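Succinate-semialdehyde dehydrogenase (NAD(P)(+)) (Marinobacter aquaeolei, PDB 3RH9) probably oxidises succinate semialdehyde to succinate with NAD(P)+ as cofactor, as a member of the aldehyde dehydrogenase family. Local coordinates at residues C139-L153 / L471-G483. Residues are numbered along the deposited sequence; the frame is centred on the assembly and turned at random.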
loop_
_atom_site.group_PDB
_atom_site.type_symbol
_atom_site.label_atom_id
_atom_site.label_comp_id
_atom_site.label_asym_id
_atom_site.label_seq_id
_atom_site.Cartn_x
_atom_site.Cartn_y
_atom_site.Cartn_z
ATOM N N CYS A 139 -15.264 -25.440 2.066
ATOM C CA CYS A 139 -15.518 -24.515 0.957
ATOM C C CYS A 139 -14.486 -24.584 -0.157
ATOM O O CYS A 139 -13.347 -25.008 0.060
ATOM C CB CYS A 139 -15.563 -23.089 1.472
ATOM S SG CYS A 139 -16.818 -22.836 2.713
ATOM N N THR A 140 -14.896 -24.167 -1.352
ATOM C CA THR A 140 -13.981 -23.977 -2.474
ATOM C C THR A 140 -13.658 -22.500 -2.521
ATOM O O THR A 140 -14.570 -21.682 -2.553
ATOM C CB THR A 140 -14.647 -24.368 -3.804
ATOM O OG1 THR A 140 -14.859 -25.781 -3.843
ATOM C CG2 THR A 140 -13.781 -23.986 -4.977
ATOM N N TRP A 141 -12.376 -22.143 -2.522
ATOM C CA TRP A 141 -11.999 -20.738 -2.338
ATOM C C TRP A 141 -11.476 -20.062 -3.593
ATOM O O TRP A 141 -10.465 -20.463 -4.160
ATOM C CB TRP A 141 -10.958 -20.590 -1.230
ATOM C CG TRP A 141 -11.433 -21.017 0.103
ATOM C CD1 TRP A 141 -11.715 -22.284 0.499
ATOM C CD2 TRP A 141 -11.672 -20.178 1.236
ATOM N NE1 TRP A 141 -12.124 -22.294 1.813
ATOM C CE2 TRP A 141 -12.102 -21.012 2.288
ATOM C CE3 TRP A 141 -11.561 -18.808 1.466
ATOM C CZ2 TRP A 141 -12.421 -20.514 3.543
ATOM C CZ3 TRP A 141 -11.880 -18.322 2.705
ATOM C CH2 TRP A 141 -12.305 -19.166 3.729
ATOM N N THR A 142 -12.150 -19.009 -4.017
ATOM C CA THR A 142 -11.688 -18.320 -5.199
ATOM C C THR A 142 -11.258 -16.895 -4.886
ATOM O O THR A 142 -11.913 -16.181 -4.128
ATOM C CB THR A 142 -12.741 -18.344 -6.317
ATOM O OG1 THR A 142 -13.030 -19.702 -6.658
ATOM C CG2 THR A 142 -12.223 -17.641 -7.554
ATOM N N VAL A 143 -10.144 -16.493 -5.484
ATOM C CA VAL A 143 -9.627 -15.155 -5.311
ATOM C C VAL A 143 -9.774 -14.350 -6.600
ATOM O O VAL A 143 -9.256 -14.728 -7.643
ATOM C CB VAL A 143 -8.147 -15.192 -4.868
ATOM C CG1 VAL A 143 -7.550 -13.803 -4.928
ATOM C CG2 VAL A 143 -8.028 -15.769 -3.475
ATOM N N HIS A 144 -10.488 -13.240 -6.519
ATOM C CA HIS A 144 -10.689 -12.370 -7.674
ATOM C C HIS A 144 -9.919 -11.076 -7.509
ATOM O O HIS A 144 -9.654 -10.624 -6.402
ATOM C CB HIS A 144 -12.165 -12.023 -7.830
ATOM C CG HIS A 144 -13.028 -13.185 -8.191
ATOM N ND1 HIS A 144 -13.597 -14.014 -7.246
ATOM C CD2 HIS A 144 -13.437 -13.651 -9.394
ATOM C CE1 HIS A 144 -14.314 -14.944 -7.851
ATOM N NE2 HIS A 144 -14.240 -14.742 -9.155
ATOM N N TYR A 145 -9.562 -10.463 -8.621
ATOM C CA TYR A 145 -8.945 -9.147 -8.559
ATOM C C TYR A 145 -9.864 -8.130 -9.253
ATOM O O TYR A 145 -9.835 -7.992 -10.470
ATOM C CB TYR A 145 -7.538 -9.215 -9.157
ATOM C CG TYR A 145 -6.694 -10.249 -8.451
ATOM C CD1 TYR A 145 -6.125 -9.979 -7.220
ATOM C CD2 TYR A 145 -6.500 -11.511 -8.996
ATOM C CE1 TYR A 145 -5.370 -10.926 -6.549
ATOM C CE2 TYR A 145 -5.759 -12.471 -8.329
ATOM C CZ TYR A 145 -5.195 -12.172 -7.104
ATOM O OH TYR A 145 -4.443 -13.113 -6.438
ATOM N N ARG A 146 -10.712 -7.461 -8.473
ATOM C CA ARG A 146 -11.666 -6.476 -9.004
ATOM C C ARG A 146 -10.995 -5.123 -9.238
ATOM O O ARG A 146 -10.021 -4.769 -8.562
ATOM C CB ARG A 146 -12.837 -6.236 -8.026
ATOM C CG ARG A 146 -13.418 -7.449 -7.347
ATOM C CD ARG A 146 -14.153 -8.306 -8.319
ATOM N NE ARG A 146 -14.786 -9.437 -7.664
ATOM C CZ ARG A 146 -15.336 -10.458 -8.312
ATOM N NH1 ARG A 146 -15.318 -10.482 -9.636
ATOM N NH2 ARG A 146 -15.897 -11.454 -7.638
ATOM N N PRO A 147 -11.533 -4.342 -10.166
ATOM C CA PRO A 147 -11.065 -2.967 -10.345
ATOM C C PRO A 147 -11.216 -2.185 -9.049
ATOM O O PRO A 147 -12.285 -2.275 -8.462
ATOM C CB PRO A 147 -12.041 -2.407 -11.382
ATOM C CG PRO A 147 -12.535 -3.595 -12.122
ATOM C CD PRO A 147 -12.531 -4.742 -11.164
ATOM N N VAL A 148 -10.217 -1.416 -8.611
ATOM C CA VAL A 148 -10.416 -0.630 -7.387
ATOM C C VAL A 148 -11.552 0.354 -7.575
ATOM O O VAL A 148 -12.223 0.730 -6.628
ATOM C CB VAL A 148 -9.142 0.143 -6.864
ATOM C CG1 VAL A 148 -8.168 -0.799 -6.181
ATOM C CG2 VAL A 148 -8.456 0.980 -7.974
ATOM N N GLY A 149 -11.773 0.770 -8.808
ATOM C CA GLY A 149 -12.802 1.745 -9.068
ATOM C C GLY A 149 -12.144 2.831 -9.858
ATOM O O GLY A 149 -11.075 2.611 -10.417
ATOM N N VAL A 150 -12.775 3.996 -9.905
ATOM C CA VAL A 150 -12.231 5.133 -10.642
ATOM C C VAL A 150 -10.967 5.697 -9.966
ATOM O O VAL A 150 -10.983 6.058 -8.779
ATOM C CB VAL A 150 -13.300 6.256 -10.833
ATOM C CG1 VAL A 150 -12.684 7.475 -11.467
ATOM C CG2 VAL A 150 -14.445 5.751 -11.675
ATOM N N THR A 151 -9.874 5.776 -10.715
ATOM C CA THR A 151 -8.638 6.277 -10.133
ATOM C C THR A 151 -8.254 7.650 -10.650
ATOM O O THR A 151 -8.605 8.026 -11.748
ATOM C CB THR A 151 -7.472 5.304 -10.372
ATOM O OG1 THR A 151 -7.292 5.099 -11.780
ATOM C CG2 THR A 151 -7.783 3.979 -9.727
ATOM N N GLY A 152 -7.525 8.395 -9.838
ATOM C CA GLY A 152 -6.944 9.641 -10.274
ATOM C C GLY A 152 -5.475 9.435 -10.542
ATOM O O GLY A 152 -4.725 9.053 -9.651
ATOM N N LEU A 153 -5.069 9.672 -11.780
ATOM C CA LEU A 153 -3.674 9.547 -12.172
ATOM C C LEU A 153 -2.997 10.930 -12.243
ATOM O O LEU A 153 -3.338 11.758 -13.123
ATOM C CB LEU A 153 -3.580 8.835 -13.524
ATOM C CG LEU A 153 -4.282 7.480 -13.623
ATOM C CD1 LEU A 153 -3.742 6.686 -14.781
ATOM C CD2 LEU A 153 -4.094 6.707 -12.357
ATOM N N LEU A 471 1.125 -4.583 -12.256
ATOM C CA LEU A 471 -0.168 -4.998 -12.787
ATOM C C LEU A 471 -1.214 -5.106 -11.687
ATOM O O LEU A 471 -2.393 -4.991 -11.963
ATOM C CB LEU A 471 -0.056 -6.347 -13.496
ATOM C CG LEU A 471 0.320 -6.392 -14.975
ATOM C CD1 LEU A 471 0.817 -7.777 -15.318
ATOM C CD2 LEU A 471 -0.887 -6.028 -15.836
ATOM N N PHE A 472 -0.775 -5.318 -10.450
ATOM C CA PHE A 472 -1.696 -5.480 -9.321
ATOM C C PHE A 472 -1.976 -4.203 -8.526
ATOM O O PHE A 472 -2.629 -4.254 -7.488
ATOM C CB PHE A 472 -1.217 -6.586 -8.367
ATOM C CG PHE A 472 -1.503 -7.965 -8.864
ATOM C CD1 PHE A 472 -0.655 -8.579 -9.760
ATOM C CD2 PHE A 472 -2.633 -8.646 -8.447
ATOM C CE1 PHE A 472 -0.926 -9.839 -10.229
ATOM C CE2 PHE A 472 -2.907 -9.913 -8.911
ATOM C CZ PHE A 472 -2.055 -10.504 -9.807
ATOM N N GLU A 473 -1.493 -3.069 -9.003
ATOM C CA GLU A 473 -1.688 -1.826 -8.280
ATOM C C GLU A 473 -3.150 -1.396 -8.257
ATOM O O GLU A 473 -3.685 -1.047 -7.203
ATOM C CB GLU A 473 -0.838 -0.717 -8.899
ATOM C CG GLU A 473 0.650 -0.826 -8.587
ATOM C CD GLU A 473 1.041 -0.016 -7.363
ATOM O OE1 GLU A 473 0.443 -0.232 -6.269
ATOM O OE2 GLU A 473 1.948 0.847 -7.508
ATOM N N PHE A 474 -3.793 -1.420 -9.418
ATOM C CA PHE A 474 -5.154 -0.913 -9.522
ATOM C C PHE A 474 -6.266 -1.931 -9.317
ATOM O O PHE A 474 -7.373 -1.735 -9.805
ATOM C CB PHE A 474 -5.340 -0.198 -10.853
ATOM C CG PHE A 474 -4.442 0.974 -11.005
ATOM C CD1 PHE A 474 -3.233 0.852 -11.669
ATOM C CD2 PHE A 474 -4.775 2.192 -10.431
ATOM C CE1 PHE A 474 -2.397 1.929 -11.799
ATOM C CE2 PHE A 474 -3.936 3.270 -10.548
ATOM C CZ PHE A 474 -2.745 3.139 -11.236
ATOM N N VAL A 475 -5.989 -3.006 -8.592
ATOM C CA VAL A 475 -7.035 -3.970 -8.290
ATOM C C VAL A 475 -7.207 -4.193 -6.787
ATOM O O VAL A 475 -6.267 -4.008 -6.008
ATOM C CB VAL A 475 -6.775 -5.296 -8.992
ATOM C CG1 VAL A 475 -7.013 -5.139 -10.471
ATOM C CG2 VAL A 475 -5.345 -5.766 -8.727
ATOM N N GLU A 476 -8.429 -4.558 -6.391
ATOM C CA GLU A 476 -8.721 -4.985 -5.017
ATOM C C GLU A 476 -8.892 -6.494 -5.015
ATOM O O GLU A 476 -9.705 -7.022 -5.763
ATOM C CB GLU A 476 -10.018 -4.348 -4.513
ATOM C CG GLU A 476 -9.966 -2.858 -4.210
ATOM C CD GLU A 476 -9.193 -2.564 -2.940
ATOM O OE1 GLU A 476 -8.442 -3.466 -2.498
ATOM O OE2 GLU A 476 -9.322 -1.433 -2.397
ATOM N N ALA A 477 -8.124 -7.200 -4.204
ATOM C CA ALA A 477 -8.272 -8.639 -4.166
ATOM C C ALA A 477 -9.533 -8.949 -3.381
ATOM O O ALA A 477 -9.857 -8.257 -2.431
ATOM C CB ALA A 477 -7.066 -9.293 -3.541
ATOM N N GLN A 478 -10.263 -9.970 -3.798
ATOM C CA GLN A 478 -11.514 -10.307 -3.147
ATOM C C GLN A 478 -11.535 -11.808 -3.003
ATOM O O GLN A 478 -11.432 -12.536 -4.009
ATOM C CB GLN A 478 -12.715 -9.841 -3.977
ATOM C CG GLN A 478 -14.052 -9.949 -3.263
ATOM C CD GLN A 478 -15.250 -9.628 -4.166
ATOM O OE1 GLN A 478 -15.432 -10.251 -5.203
ATOM N NE2 GLN A 478 -16.074 -8.672 -3.760
ATOM N N THR A 479 -11.648 -12.268 -1.753
ATOM C CA THR A 479 -11.742 -13.691 -1.478
ATOM C C THR A 479 -13.195 -14.159 -1.372
ATOM O O THR A 479 -13.984 -13.619 -0.597
ATOM C CB THR A 479 -10.929 -14.090 -0.237
ATOM O OG1 THR A 479 -9.537 -14.042 -0.559
ATOM C CG2 THR A 479 -11.276 -15.496 0.180
ATOM N N VAL A 480 -13.539 -15.170 -2.161
ATOM C CA VAL A 480 -14.896 -15.706 -2.188
ATOM C C VAL A 480 -14.919 -17.211 -1.938
ATOM O O VAL A 480 -14.752 -18.003 -2.860
ATOM C CB VAL A 480 -15.568 -15.432 -3.551
ATOM C CG1 VAL A 480 -16.944 -16.095 -3.624
ATOM C CG2 VAL A 480 -15.651 -13.944 -3.810
ATOM N N PRO A 481 -15.115 -17.613 -0.678
ATOM C CA PRO A 481 -15.267 -19.030 -0.354
ATOM C C PRO A 481 -16.674 -19.459 -0.707
ATOM O O PRO A 481 -17.613 -18.682 -0.495
ATOM C CB PRO A 481 -15.118 -19.068 1.165
ATOM C CG PRO A 481 -14.983 -17.685 1.621
ATOM C CD PRO A 481 -15.265 -16.758 0.504
ATOM N N ARG A 482 -16.835 -20.669 -1.228
ATOM C CA ARG A 482 -18.169 -21.138 -1.560
ATOM C C ARG A 482 -18.513 -22.411 -0.830
ATOM O O ARG A 482 -17.782 -23.391 -0.916
ATOM C CB ARG A 482 -18.279 -21.376 -3.056
ATOM C CG ARG A 482 -19.653 -21.828 -3.486
ATOM C CD ARG A 482 -19.658 -22.285 -4.914
ATOM N NE ARG A 482 -21.007 -22.632 -5.328
ATOM C CZ ARG A 482 -21.337 -23.075 -6.540
ATOM N NH1 ARG A 482 -20.404 -23.227 -7.478
ATOM N NH2 ARG A 482 -22.611 -23.352 -6.814
ATOM N N GLY A 483 -19.620 -22.392 -0.107
ATOM C CA GLY A 483 -20.184 -23.604 0.463
ATOM C C GLY A 483 -21.336 -24.146 -0.377
ATOM O O GLY A 483 -21.664 -25.342 -0.328
#
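Strands 140-147 and 475-482 run antiparallel, their axes 4.3 Å apart at closest approach. Paired hydrogen bonds link Thr140 with Arg482, Thr142 with Val480, His144 with Gln478 and Arg146 with Glu476, and one more, Val148 N to Phe474 O at 3.1 Å, carries the ladder past the strand ends. On one face Pro481 lies over the Trp141 indole, its CB 3.5 Å from the centroid of the six-membered ring in a CH-pi contact, while Thr479 CG2 meets the ring edge in plane. Further along, Phe472 points CE2 at the centre of the Tyr145 ring, a T-shaped pair with planes at 87°. Together with strand 130-131 these strands form the three-stranded oligomerisation sheet of the aldehyde dehydrogenase fold; the second subunit docks on it, Arg464 of that chain forming a salt bridge with Glu476. On the other face Arg146, its chain bent about CB-CG (chi2 -70°), lays its guanidinium over His144 CB and grips Gln478 OE1 side-on, with NE at 2.7 Å and NH2 at 2.8 Å. The amide stands 82° to the guanidinium plane. A leucine in place of Arg146 would probably leave OE1 without either donor and the Gln478 amide less firmly oriented toward the second subunit, where NE2 bonds Ala432 O and Phe437 O of that chain. Toward the NAD(P)-binding domain, Thr151 CG2 packs 3.6 Å from CD2 at the edge of the Phe474 ring, with Leu153 CD2 beside CE2.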